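Local coordinates for DNA repair and recombination protein radB (Thermococcus kodakarensis, PDB 2CVH) that probably takes part in DNA repair and homologous recombination as a RecA-like protein that binds ATP and DNA but hydrolyses ATP very weakly and does not promote strand exchange, at residues L2-K7 with L38-L43; D10-G15 with A193-H198; P19-Q24 with C176-R181; P59-Q64 with F209-R214; A107-D112 with H145-I150. All blocks are in the same frame, centred on the assembly; numbering follows the deposited sequence.

Interaction 1 (L2-K7 with L38-L43)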
# COMPACT_ATOMS: atom_id res chain seq x y z
N LEU A 2 -7.34 -8.95 5.31
CA LEU A 2 -7.90 -8.55 4.03
C LEU A 2 -7.11 -9.29 2.93
O LEU A 2 -5.99 -8.91 2.64
CB LEU A 2 -7.73 -7.04 3.90
CG LEU A 2 -8.87 -6.31 3.22
CD1 LEU A 2 -8.39 -4.93 2.85
CD2 LEU A 2 -9.27 -7.06 1.99
N SER A 3 -7.68 -10.33 2.33
CA SER A 3 -6.99 -11.11 1.29
C SER A 3 -6.45 -10.32 0.10
O SER A 3 -7.01 -9.30 -0.29
CB SER A 3 -7.88 -12.26 0.79
OG SER A 3 -7.28 -12.93 -0.31
N THR A 4 -5.31 -10.79 -0.43
CA THR A 4 -4.63 -10.18 -1.59
C THR A 4 -5.10 -10.88 -2.87
O THR A 4 -4.75 -10.47 -3.97
CB THR A 4 -3.06 -10.37 -1.56
OG1 THR A 4 -2.75 -11.76 -1.53
CG2 THR A 4 -2.45 -9.70 -0.36
N GLY A 5 -5.87 -11.94 -2.71
CA GLY A 5 -6.37 -12.66 -3.87
C GLY A 5 -5.29 -13.53 -4.45
O GLY A 5 -5.48 -14.13 -5.50
N THR A 6 -4.19 -13.66 -3.71
CA THR A 6 -3.04 -14.46 -4.11
C THR A 6 -2.69 -15.44 -2.98
O THR A 6 -2.46 -15.03 -1.82
CB THR A 6 -1.87 -13.55 -4.40
OG1 THR A 6 -2.32 -12.48 -5.24
CG2 THR A 6 -0.78 -14.29 -5.11
N LYS A 7 -2.66 -16.72 -3.32
CA LYS A 7 -2.36 -17.79 -2.37
C LYS A 7 -1.00 -17.61 -1.67
O LYS A 7 -0.88 -17.80 -0.47
CB LYS A 7 -2.43 -19.11 -3.13
CG LYS A 7 -2.88 -20.30 -2.34
CD LYS A 7 -1.73 -21.03 -1.70
CE LYS A 7 -2.24 -22.21 -0.89
NZ LYS A 7 -1.09 -22.92 -0.25
N LEU A 38 -4.73 -2.30 -5.58
CA LEU A 38 -5.95 -2.37 -6.40
C LEU A 38 -6.69 -3.69 -6.21
O LEU A 38 -7.91 -3.70 -6.03
CB LEU A 38 -5.62 -2.21 -7.90
CG LEU A 38 -5.58 -0.88 -8.69
CD1 LEU A 38 -5.31 -1.15 -10.19
CD2 LEU A 38 -6.91 -0.17 -8.57
N GLN A 39 -5.95 -4.79 -6.23
CA GLN A 39 -6.52 -6.10 -6.07
C GLN A 39 -7.08 -6.37 -4.70
O GLN A 39 -8.14 -7.00 -4.56
CB GLN A 39 -5.49 -7.16 -6.44
CG GLN A 39 -5.98 -8.60 -6.31
CD GLN A 39 -5.23 -9.55 -7.23
OE1 GLN A 39 -4.80 -10.64 -6.83
NE2 GLN A 39 -5.09 -9.15 -8.49
N THR A 40 -6.36 -5.93 -3.67
CA THR A 40 -6.85 -6.13 -2.31
C THR A 40 -8.16 -5.33 -2.16
O THR A 40 -9.17 -5.87 -1.72
CB THR A 40 -5.80 -5.67 -1.27
OG1 THR A 40 -4.59 -6.39 -1.51
CG2 THR A 40 -6.27 -5.96 0.16
N GLY A 41 -8.14 -4.07 -2.59
CA GLY A 41 -9.33 -3.23 -2.53
C GLY A 41 -10.48 -3.84 -3.33
O GLY A 41 -11.59 -4.02 -2.82
N LEU A 42 -10.19 -4.22 -4.56
CA LEU A 42 -11.19 -4.82 -5.43
C LEU A 42 -11.91 -6.03 -4.81
O LEU A 42 -13.14 -6.10 -4.78
CB LEU A 42 -10.54 -5.17 -6.77
CG LEU A 42 -11.27 -5.71 -8.01
CD1 LEU A 42 -11.09 -7.20 -8.10
CD2 LEU A 42 -12.75 -5.30 -8.03
N LEU A 43 -11.15 -6.96 -4.24
CA LEU A 43 -11.73 -8.16 -3.66
C LEU A 43 -12.34 -7.99 -2.26
O LEU A 43 -13.06 -8.88 -1.80
CB LEU A 43 -10.67 -9.28 -3.65
CG LEU A 43 -10.00 -9.54 -5.01
CD1 LEU A 43 -8.94 -10.59 -4.86
CD2 LEU A 43 -11.04 -10.00 -6.03

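Interaction 2 (D10-G15 with A193-H198)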
# COMPACT_ATOMS: atom_id res chain seq x y z
N ASP A 10 -0.95 -14.37 0.63
CA ASP A 10 -1.79 -14.61 1.79
C ASP A 10 -1.11 -15.54 2.76
O ASP A 10 -1.26 -15.37 3.96
CB ASP A 10 -3.16 -15.19 1.39
CG ASP A 10 -4.10 -14.14 0.79
OD1 ASP A 10 -3.76 -12.94 0.78
OD2 ASP A 10 -5.18 -14.53 0.29
N SER A 11 -0.41 -16.55 2.24
CA SER A 11 0.35 -17.51 3.06
C SER A 11 1.44 -16.74 3.79
O SER A 11 1.60 -16.87 5.00
CB SER A 11 1.01 -18.59 2.19
OG SER A 11 0.04 -19.45 1.63
N LEU A 12 2.22 -15.96 3.05
CA LEU A 12 3.27 -15.15 3.63
C LEU A 12 2.72 -14.22 4.75
O LEU A 12 3.33 -14.07 5.82
CB LEU A 12 3.89 -14.28 2.54
CG LEU A 12 5.03 -13.37 3.00
CD1 LEU A 12 6.16 -14.23 3.44
CD2 LEU A 12 5.46 -12.38 1.93
N LEU A 13 1.58 -13.60 4.50
CA LEU A 13 0.97 -12.65 5.43
C LEU A 13 0.04 -13.21 6.50
O LEU A 13 -0.55 -12.43 7.25
CB LEU A 13 0.23 -11.56 4.64
CG LEU A 13 1.03 -10.58 3.81
CD1 LEU A 13 0.11 -9.84 2.86
CD2 LEU A 13 1.78 -9.63 4.75
N GLY A 14 -0.13 -14.52 6.58
CA GLY A 14 -1.03 -15.05 7.58
C GLY A 14 -2.49 -14.88 7.19
O GLY A 14 -3.37 -15.03 8.04
N GLY A 15 -2.76 -14.54 5.93
CA GLY A 15 -4.13 -14.41 5.46
C GLY A 15 -4.47 -13.19 4.62
O GLY A 15 -5.49 -13.16 3.93
N ALA A 193 7.79 -10.99 -3.18
CA ALA A 193 7.58 -10.08 -2.06
C ALA A 193 8.38 -10.65 -0.85
O ALA A 193 8.43 -11.86 -0.65
CB ALA A 193 6.08 -9.98 -1.71
N VAL A 194 9.02 -9.79 -0.09
CA VAL A 194 9.74 -10.24 1.08
C VAL A 194 9.12 -9.55 2.29
O VAL A 194 8.94 -8.33 2.30
CB VAL A 194 11.24 -9.89 1.00
CG1 VAL A 194 11.97 -10.40 2.25
CG2 VAL A 194 11.86 -10.51 -0.25
N LEU A 195 8.70 -10.37 3.25
CA LEU A 195 8.10 -9.90 4.51
C LEU A 195 9.25 -9.50 5.43
O LEU A 195 9.80 -10.33 6.15
CB LEU A 195 7.31 -11.03 5.16
CG LEU A 195 6.42 -10.61 6.33
CD1 LEU A 195 5.48 -9.48 5.91
CD2 LEU A 195 5.66 -11.79 6.80
N GLU A 196 9.63 -8.24 5.36
CA GLU A 196 10.73 -7.73 6.16
C GLU A 196 10.38 -7.47 7.60
O GLU A 196 11.24 -7.45 8.48
CB GLU A 196 11.24 -6.44 5.55
CG GLU A 196 11.57 -6.62 4.13
CD GLU A 196 12.43 -5.53 3.65
OE1 GLU A 196 12.08 -4.36 3.90
OE2 GLU A 196 13.49 -5.85 3.06
N ARG A 197 9.10 -7.25 7.85
CA ARG A 197 8.68 -6.97 9.19
C ARG A 197 7.24 -7.35 9.33
O ARG A 197 6.41 -7.07 8.45
CB ARG A 197 8.90 -5.49 9.48
CG ARG A 197 8.54 -5.11 10.90
CD ARG A 197 9.53 -4.11 11.44
NE ARG A 197 9.18 -2.73 11.14
CZ ARG A 197 10.06 -1.74 11.01
NH1 ARG A 197 11.37 -1.97 11.14
NH2 ARG A 197 9.64 -0.52 10.81
N HIS A 198 6.96 -8.06 10.41
CA HIS A 198 5.60 -8.44 10.67
C HIS A 198 5.49 -8.71 12.13
O HIS A 198 6.48 -9.00 12.81
CB HIS A 198 5.20 -9.68 9.89
CG HIS A 198 3.72 -9.84 9.74
ND1 HIS A 198 2.95 -10.58 10.61
CD2 HIS A 198 2.88 -9.35 8.80
CE1 HIS A 198 1.70 -10.55 10.22
NE2 HIS A 198 1.62 -9.81 9.12

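Interaction 3 (P19-Q24 with C176-R181)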
# COMPACT_ATOMS: atom_id res chain seq x y z
N PRO A 19 -5.81 -5.86 9.88
CA PRO A 19 -6.64 -4.73 10.25
C PRO A 19 -6.06 -4.01 11.45
O PRO A 19 -5.45 -4.62 12.31
CB PRO A 19 -7.99 -5.38 10.57
CG PRO A 19 -7.62 -6.71 11.08
CD PRO A 19 -6.51 -7.14 10.16
N GLY A 20 -6.22 -2.69 11.48
CA GLY A 20 -5.75 -1.93 12.61
C GLY A 20 -4.27 -1.68 12.66
O GLY A 20 -3.76 -1.30 13.71
N VAL A 21 -3.57 -1.92 11.55
CA VAL A 21 -2.12 -1.67 11.49
C VAL A 21 -1.75 -1.09 10.14
O VAL A 21 -2.56 -1.12 9.19
CB VAL A 21 -1.26 -2.96 11.77
CG1 VAL A 21 -1.59 -3.54 13.15
CG2 VAL A 21 -1.47 -3.98 10.70
N LEU A 22 -0.59 -0.44 10.09
CA LEU A 22 -0.09 0.13 8.86
C LEU A 22 0.90 -0.86 8.27
O LEU A 22 1.84 -1.29 8.95
CB LEU A 22 0.61 1.45 9.07
CG LEU A 22 -0.10 2.67 9.66
CD1 LEU A 22 0.57 3.92 9.11
CD2 LEU A 22 -1.56 2.70 9.31
N THR A 23 0.61 -1.34 7.07
CA THR A 23 1.50 -2.23 6.36
C THR A 23 2.12 -1.38 5.27
O THR A 23 1.41 -0.71 4.52
CB THR A 23 0.77 -3.42 5.71
OG1 THR A 23 0.12 -4.22 6.72
CG2 THR A 23 1.78 -4.31 4.95
N GLN A 24 3.45 -1.27 5.27
CA GLN A 24 4.12 -0.53 4.21
C GLN A 24 4.38 -1.56 3.10
O GLN A 24 4.67 -2.74 3.38
CB GLN A 24 5.47 0.04 4.68
CG GLN A 24 6.33 0.54 3.52
CD GLN A 24 7.69 1.09 3.94
OE1 GLN A 24 8.17 2.05 3.35
NE2 GLN A 24 8.29 0.51 4.94
N CYS A 176 4.90 1.48 10.88
CA CYS A 176 4.31 0.41 10.10
C CYS A 176 4.74 -0.90 10.72
O CYS A 176 5.92 -1.22 10.74
CB CYS A 176 4.76 0.51 8.64
SG CYS A 176 4.21 2.04 7.80
N LYS A 177 3.79 -1.60 11.31
CA LYS A 177 4.05 -2.87 11.96
C LYS A 177 4.43 -3.96 10.98
O LYS A 177 5.22 -4.85 11.31
CB LYS A 177 2.83 -3.30 12.78
CG LYS A 177 2.99 -3.11 14.29
CD LYS A 177 3.52 -1.73 14.64
CE LYS A 177 3.69 -1.54 16.12
NZ LYS A 177 4.35 -0.22 16.32
N ASP A 178 3.84 -3.92 9.80
CA ASP A 178 4.12 -4.91 8.77
C ASP A 178 4.77 -4.20 7.60
O ASP A 178 4.40 -3.06 7.26
CB ASP A 178 2.83 -5.61 8.33
CG ASP A 178 2.14 -6.33 9.46
OD1 ASP A 178 2.78 -6.50 10.52
OD2 ASP A 178 0.96 -6.74 9.28
N ILE A 179 5.77 -4.84 7.00
CA ILE A 179 6.49 -4.25 5.88
C ILE A 179 6.77 -5.32 4.84
O ILE A 179 7.33 -6.38 5.16
CB ILE A 179 7.83 -3.60 6.33
CG1 ILE A 179 7.58 -2.55 7.43
CG2 ILE A 179 8.55 -2.96 5.14
CD1 ILE A 179 8.77 -1.64 7.70
N LEU A 180 6.36 -5.05 3.61
CA LEU A 180 6.57 -5.95 2.50
C LEU A 180 7.40 -5.24 1.44
O LEU A 180 7.09 -4.10 1.03
CB LEU A 180 5.24 -6.35 1.88
CG LEU A 180 4.49 -7.61 2.23
CD1 LEU A 180 3.20 -7.63 1.42
CD2 LEU A 180 5.32 -8.82 1.92
N ARG A 181 8.47 -5.90 0.98
CA ARG A 181 9.31 -5.32 -0.07
C ARG A 181 8.98 -6.12 -1.33
O ARG A 181 8.86 -7.35 -1.28
CB ARG A 181 10.80 -5.49 0.26
CG ARG A 181 11.72 -4.76 -0.71
CD ARG A 181 13.21 -5.08 -0.47
NE ARG A 181 13.60 -6.38 -1.00
CZ ARG A 181 14.28 -7.31 -0.32
NH1 ARG A 181 14.65 -7.08 0.94
NH2 ARG A 181 14.61 -8.46 -0.90
O HOH W 1 1.17 0.19 12.50
O HOH W 2 -0.55 -6.72 7.00

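Interaction 4 (P59-Q64 with F209-R214)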
# COMPACT_ATOMS: atom_id res chain seq x y z
N PRO A 59 -8.06 3.60 -13.43
CA PRO A 59 -9.45 3.15 -13.54
C PRO A 59 -9.56 1.99 -14.51
O PRO A 59 -10.19 0.97 -14.19
CB PRO A 59 -10.16 4.39 -14.08
CG PRO A 59 -9.41 5.51 -13.44
CD PRO A 59 -7.97 5.06 -13.62
N GLU A 60 -8.91 2.13 -15.66
CA GLU A 60 -8.91 1.10 -16.71
C GLU A 60 -8.31 -0.21 -16.23
O GLU A 60 -8.84 -1.30 -16.52
CB GLU A 60 -8.10 1.56 -17.93
CG GLU A 60 -8.79 2.60 -18.75
CD GLU A 60 -8.44 4.01 -18.36
OE1 GLU A 60 -7.91 4.26 -17.25
OE2 GLU A 60 -8.71 4.90 -19.19
N ARG A 61 -7.19 -0.10 -15.50
CA ARG A 61 -6.50 -1.26 -14.95
C ARG A 61 -7.41 -1.98 -13.94
O ARG A 61 -7.52 -3.22 -13.96
CB ARG A 61 -5.17 -0.82 -14.31
CG ARG A 61 -4.27 -1.94 -13.83
CD ARG A 61 -3.87 -2.89 -14.96
NE ARG A 61 -2.85 -3.83 -14.51
CZ ARG A 61 -2.99 -5.15 -14.49
NH1 ARG A 61 -4.11 -5.72 -14.90
NH2 ARG A 61 -2.02 -5.90 -14.00
N LEU A 62 -8.11 -1.21 -13.10
CA LEU A 62 -9.04 -1.80 -12.14
C LEU A 62 -10.22 -2.45 -12.88
O LEU A 62 -10.71 -3.51 -12.49
CB LEU A 62 -9.54 -0.75 -11.16
CG LEU A 62 -10.51 -1.38 -10.14
CD1 LEU A 62 -9.71 -2.16 -9.09
CD2 LEU A 62 -11.36 -0.31 -9.51
N VAL A 63 -10.71 -1.77 -13.92
CA VAL A 63 -11.81 -2.29 -14.76
C VAL A 63 -11.35 -3.62 -15.38
O VAL A 63 -12.07 -4.62 -15.34
CB VAL A 63 -12.14 -1.29 -15.92
CG1 VAL A 63 -13.12 -1.91 -16.90
CG2 VAL A 63 -12.70 -0.01 -15.36
N GLN A 64 -10.14 -3.63 -15.93
CA GLN A 64 -9.58 -4.84 -16.53
C GLN A 64 -9.55 -5.92 -15.48
O GLN A 64 -10.12 -7.00 -15.66
CB GLN A 64 -8.16 -4.58 -17.03
CG GLN A 64 -7.52 -5.79 -17.70
CD GLN A 64 -6.17 -5.49 -18.32
OE1 GLN A 64 -5.88 -5.89 -19.45
NE2 GLN A 64 -5.32 -4.77 -17.58
N PHE A 209 5.07 -14.08 -7.26
CA PHE A 209 3.80 -13.80 -7.91
C PHE A 209 4.11 -13.22 -9.29
O PHE A 209 5.27 -12.95 -9.60
CB PHE A 209 2.94 -12.85 -7.04
CG PHE A 209 3.52 -11.44 -6.87
CD1 PHE A 209 4.45 -11.16 -5.86
CD2 PHE A 209 3.08 -10.39 -7.68
CE1 PHE A 209 4.93 -9.87 -5.67
CE2 PHE A 209 3.56 -9.09 -7.49
CZ PHE A 209 4.49 -8.83 -6.48
N ARG A 210 3.08 -13.05 -10.12
CA ARG A 210 3.27 -12.44 -11.44
C ARG A 210 2.19 -11.41 -11.73
O ARG A 210 1.07 -11.52 -11.27
CB ARG A 210 3.32 -13.50 -12.56
CG ARG A 210 2.16 -14.42 -12.58
CD ARG A 210 2.29 -15.54 -13.58
NE ARG A 210 1.30 -16.59 -13.31
CZ ARG A 210 0.19 -16.78 -14.01
NH1 ARG A 210 -0.11 -16.01 -15.04
NH2 ARG A 210 -0.62 -17.78 -13.69
N ILE A 211 2.58 -10.34 -12.40
CA ILE A 211 1.66 -9.29 -12.78
C ILE A 211 1.11 -9.71 -14.13
O ILE A 211 1.87 -9.89 -15.08
CB ILE A 211 2.38 -7.94 -12.93
CG1 ILE A 211 2.95 -7.51 -11.55
CG2 ILE A 211 1.39 -6.89 -13.55
CD1 ILE A 211 3.75 -6.21 -11.53
N THR A 212 -0.20 -9.93 -14.18
CA THR A 212 -0.89 -10.34 -15.39
C THR A 212 -2.04 -9.38 -15.70
O THR A 212 -2.20 -8.36 -15.03
CB THR A 212 -1.49 -11.73 -15.26
OG1 THR A 212 -2.60 -11.68 -14.35
CG2 THR A 212 -0.45 -12.72 -14.77
N GLU A 213 -2.84 -9.72 -16.70
CA GLU A 213 -3.98 -8.90 -17.07
C GLU A 213 -5.01 -8.92 -15.96
O GLU A 213 -5.77 -7.97 -15.81
CB GLU A 213 -4.61 -9.41 -18.37
CG GLU A 213 -3.91 -8.91 -19.62
CD GLU A 213 -2.71 -9.76 -20.04
OE1 GLU A 213 -2.71 -10.24 -21.19
OE2 GLU A 213 -1.77 -9.96 -19.23
N ARG A 214 -5.02 -10.00 -15.17
CA ARG A 214 -5.97 -10.15 -14.07
C ARG A 214 -5.53 -9.44 -12.79
O ARG A 214 -6.24 -9.51 -11.78
CB ARG A 214 -6.20 -11.61 -13.73
CG ARG A 214 -6.45 -12.48 -14.92
CD ARG A 214 -6.80 -13.91 -14.49
NE ARG A 214 -8.03 -13.96 -13.72
CZ ARG A 214 -8.30 -14.90 -12.81
NH1 ARG A 214 -7.42 -15.86 -12.57
NH2 ARG A 214 -9.43 -14.85 -12.11

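Interaction 5 (A107-D112 with H145-I150)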
# COMPACT_ATOMS: atom_id res chain seq x y z
N ALA A 107 -13.47 -0.81 3.67
CA ALA A 107 -12.76 -2.05 4.00
C ALA A 107 -11.26 -1.81 4.01
O ALA A 107 -10.53 -2.52 4.70
CB ALA A 107 -13.08 -3.15 3.01
N LEU A 108 -10.82 -0.72 3.39
CA LEU A 108 -9.40 -0.44 3.25
C LEU A 108 -9.09 1.01 2.93
O LEU A 108 -9.90 1.70 2.31
CB LEU A 108 -8.88 -1.29 2.06
CG LEU A 108 -7.41 -1.34 1.63
CD1 LEU A 108 -6.64 -2.16 2.68
CD2 LEU A 108 -7.28 -2.00 0.23
N VAL A 109 -7.89 1.44 3.32
CA VAL A 109 -7.39 2.78 3.03
C VAL A 109 -6.05 2.51 2.34
O VAL A 109 -5.34 1.59 2.73
CB VAL A 109 -7.13 3.64 4.34
CG1 VAL A 109 -6.55 5.00 3.98
CG2 VAL A 109 -8.42 3.82 5.15
N VAL A 110 -5.73 3.28 1.31
CA VAL A 110 -4.48 3.14 0.58
C VAL A 110 -3.94 4.52 0.39
O VAL A 110 -4.69 5.42 0.01
CB VAL A 110 -4.66 2.50 -0.84
CG1 VAL A 110 -3.31 2.42 -1.54
CG2 VAL A 110 -5.33 1.11 -0.76
N VAL A 111 -2.68 4.74 0.76
CA VAL A 111 -2.07 6.04 0.55
C VAL A 111 -0.95 5.77 -0.43
O VAL A 111 -0.24 4.77 -0.30
CB VAL A 111 -1.55 6.68 1.86
CG1 VAL A 111 -1.03 8.09 1.57
CG2 VAL A 111 -2.68 6.76 2.90
N ASP A 112 -0.80 6.63 -1.43
CA ASP A 112 0.21 6.42 -2.45
C ASP A 112 0.73 7.77 -2.90
O ASP A 112 0.19 8.35 -3.83
CB ASP A 112 -0.44 5.67 -3.62
CG ASP A 112 0.54 5.28 -4.72
OD1 ASP A 112 1.71 5.73 -4.73
OD2 ASP A 112 0.12 4.50 -5.60
N HIS A 145 -11.52 1.99 12.98
CA HIS A 145 -12.36 1.17 12.12
C HIS A 145 -11.91 -0.27 11.96
O HIS A 145 -12.57 -1.08 11.32
CB HIS A 145 -12.46 1.82 10.74
CG HIS A 145 -12.99 3.22 10.80
ND1 HIS A 145 -12.18 4.32 10.70
CD2 HIS A 145 -14.24 3.69 11.02
CE1 HIS A 145 -12.90 5.42 10.87
NE2 HIS A 145 -14.16 5.05 11.07
N ASN A 146 -10.79 -0.60 12.59
CA ASN A 146 -10.24 -1.94 12.49
C ASN A 146 -10.16 -2.40 11.05
O ASN A 146 -10.78 -3.39 10.66
CB ASN A 146 -11.03 -2.96 13.29
CG ASN A 146 -10.18 -4.16 13.65
OD1 ASN A 146 -8.97 -4.08 13.59
ND2 ASN A 146 -10.80 -5.26 14.03
N ILE A 147 -9.44 -1.65 10.24
CA ILE A 147 -9.26 -2.01 8.84
C ILE A 147 -7.79 -1.74 8.54
O ILE A 147 -7.12 -1.05 9.31
CB ILE A 147 -10.14 -1.19 7.86
CG1 ILE A 147 -9.92 0.31 8.08
CG2 ILE A 147 -11.61 -1.62 7.96
CD1 ILE A 147 -10.60 1.17 7.01
N PRO A 148 -7.27 -2.32 7.44
CA PRO A 148 -5.87 -2.09 7.09
C PRO A 148 -5.65 -0.77 6.41
O PRO A 148 -6.56 -0.20 5.80
CB PRO A 148 -5.58 -3.23 6.11
CG PRO A 148 -6.65 -4.28 6.43
CD PRO A 148 -7.85 -3.40 6.64
N VAL A 149 -4.45 -0.23 6.61
CA VAL A 149 -4.02 0.97 5.94
C VAL A 149 -2.72 0.58 5.24
O VAL A 149 -1.73 0.24 5.89
CB VAL A 149 -3.74 2.14 6.89
CG1 VAL A 149 -3.23 3.32 6.10
CG2 VAL A 149 -5.01 2.56 7.61
N ILE A 150 -2.75 0.53 3.91
CA ILE A 150 -1.59 0.20 3.10
C ILE A 150 -0.91 1.50 2.75
O ILE A 150 -1.54 2.45 2.27
CB ILE A 150 -1.96 -0.54 1.80
CG1 ILE A 150 -2.54 -1.92 2.12
CG2 ILE A 150 -0.72 -0.65 0.88
CD1 ILE A 150 -3.29 -2.58 0.95

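Interaction 1 (L2-K7 with L38-L43)
The one flat side-chain group between the two segments, the carboxamide of Q39, is carried up to the carbonyl of T4, with Q39 CG 3.2 Å from T4 O, and the T6 and Q39 side chains cross at about a right angle. The contact sets the N-terminal loop against helix 33-44, the helix whose first turn completes the predicted ATP-binding P-loop of this RecA-like fold. Two overlapping ST turns shape the loop: S3 OG accepts from G5 N at 3.0 Å, and T4 OG1 accepts from T6 N at 3.2 Å. Both hydroxyls also bond to the carboxylate of D10, which ties the turns to helix 7-12. Across the contact the methyl of T40 does most of the touching. T40 OG1 (chi1 -57°) bonds back to L36 O in its own helix, and CG2, anti to the backbone N, meets the loop, 3.6 Å from L2 CD1 and 3.5 Å from S3 O. L108 of strand 106-112 packs on both L2 and T40 from the sheet side. At G5, whose positive phi suits glycine, the backbone comes in so closely that L43 CD1 lies only 3.4 Å from G5 CA.

Interaction 2 (D10-G15 with A193-H198)
ND1 of H198, whose ring lies beside L13, is gripped by two backbone N-H groups, those of F200 and R201. These bonds fix the rotation of the imidazole just after strand 190-197, and F200 adds an edge-to-face ring contact. The other ring nitrogen, NE2, lies 3.9 Å from L13 O. The rest of the contact is aliphatic, and joins the end of helix 7-12 to one face of the sheet. L12 and L195 slide past each other in opposite directions, and L12 CD1 lies 3.8 Å from L195 CB. CG of L195 is anti to its backbone N (chi1 -169°), and from it the two methyls reach the helix end: L195 CD2 lies 3.4 Å from L12 O, while L195 CD1 meets L13 CD2 at 3.9 Å. A193, two residues back on the strand, receives L12 CD2 at 4.4 Å from its CB. The helix stops here in a Schellman motif, with G15 N bonded to D10 O at 2.6 Å and a weak bond from G14 N to S11 O; G14, at positive phi, takes backbone angles that call for glycine. Further along the strand, E196 and R197 both face I179 in a classic beta bulge, after which H198 points back at the helix end. L12 O, beside the L195 methyl, also accepts from R201 NE. The chemistry is thus divided: leucine and alanine carbons carry the contact between the segments, while H198 ND1 and L12 O are served by F200 and R201.

Interaction 3 (P19-Q24 with C176-R181)
Strand 22-26, which leads into the predicted P-loop, pairs here in parallel with strand 178-184, T23 lying beside D178 and Q24 beside I179. The ladder consists of a bond from Q24 N to D178 O (2.8 Å), another from L180 N to Q24 O (2.9 Å), and a weak, long one from D178 N to L22 O. CA-H groups of T23 and I179 add contacts to the same carbonyls, D178 O and Q24 O. On the T23 face, T23 OG1 is anti to the carbonyl carbon (chi1 -62°) and 3.4 Å from D178 CB; a water donates both to this hydroxyl (2.6 Å) and to D178 OD2 (2.7 Å), an oxygen that R199 also holds in a salt bridge. This pair lies within the central sheet of the RecA-like ATPase core, where strand 149-153 flanks strand 22-26 on its other edge and the antiparallel strand 190-197 continues beyond 178-184. On the Q24 face the extended glutamine chain brings NE2 against I179, 3.5 Å from both CG2 and CD1. Nearer the strand start, C176 SG rests against L22 CB and Q24 CB, 3.9 Å from each.

Interaction 4 (P59-Q64 with F209-R214)
R61 leaves helix 59-67 with CG anti to its backbone N (chi1 -173°), and a bend at chi2 (60°) turns CD aside; the rest of the chain carries the guanidinium on to the carbonyls of T212 and E213, where strand 206-212 ends. T212 O is its chief partner. NH2 donates to it at 2.7 Å, nearly along the C=O axis although T212 O is tilted 23° from the guanidinium plane, and NH1 adds a weak bond to the same oxygen. NH1 also makes a weak bond to E213 O at 2.9 Å, and this acceptor does lie in the plane, at the edge of the group. Near the guanidinium plane, beside NH2, I211 CG2 lies at 3.6 Å; the two side chains cross at about a right angle, and I211 in turn touches the predicted ATP-binding P-loop. One helical turn on from R61, the extended chain of Q64 packs its CG 3.4 Å from E213 O. The carbonyls sit in an ST turn in which T212 OG1 accepts from R214 N at 3.1 Å, while that hydroxyl also bonds to E217. Since E213 OE2 is 6.5 Å from R61 NH1, between these segments the arginine charge is probably met by carbonyl dipoles, and the bonds probably polarise both C=O groups while linking helix 59-67 to the strand end.

Interaction 5 (A107-D112 with H145-I150)
V109 is bonded through both its backbone polar groups to segment 145-150: its N donates to P148 O at 3.3 Å, and its O accepts from I150 N at 3.0 Å. I150 O then takes V111 N, also at 3.0 Å, which makes this a parallel ladder with V109 beside V149 and V110 beside I150. The backbone of V110 turns the other way, bonding to A49 and V51 of strand 47-52, and that of L108 likewise bonds to A49, so that strand 106-112 is paired on both edges. P148, which has no N-H, begins the pairing; A107 O is approached instead by carbons, P148 CD at 3.4 Å and I147 CB at 3.5 Å. CG1 of I147 sits between its own N and carbonyl carbon (chi1 54°), and the CD1 beyond it meets V109 CG2 at 3.9 Å across a right-angled crossing. L108 CD1 touches both P148 CB (3.7 Å) and I150 CD1 (3.8 Å). D112, at the strand end, probably corresponds to the Walker B aspartate of RecA-like ATPases; its side chain touches T34 of the predicted ATP site. The two strands are the outer members of a beta-alpha-beta unit whose helix 128-145 covers V111 and V149 with L138, while on the other face helix 33-44 packs T40 and A37 on L108 and V110.

From the N terminus, interaction 1 closes the first loop, joining the opening residues to helix 33-44. Interactions 2 and 3 start inside that loop and close far downstream, so both cross it; interaction 3 is nested within interaction 2, and their strands 178-184 and 190-197 are sheet neighbours. Interaction 4 opens after interaction 1 has closed and ends near the C terminus, crossing interactions 2 and 3. Interaction 5, a local beta-alpha-beta closure, is nested inside interactions 2, 3 and 4. D10 links interaction 1 to interaction 2, L2 meets L108 of interaction 5, and T23 N pairs with V149 O between interactions 3 and 5, tying terminal loop, P-loop helix and central sheet together.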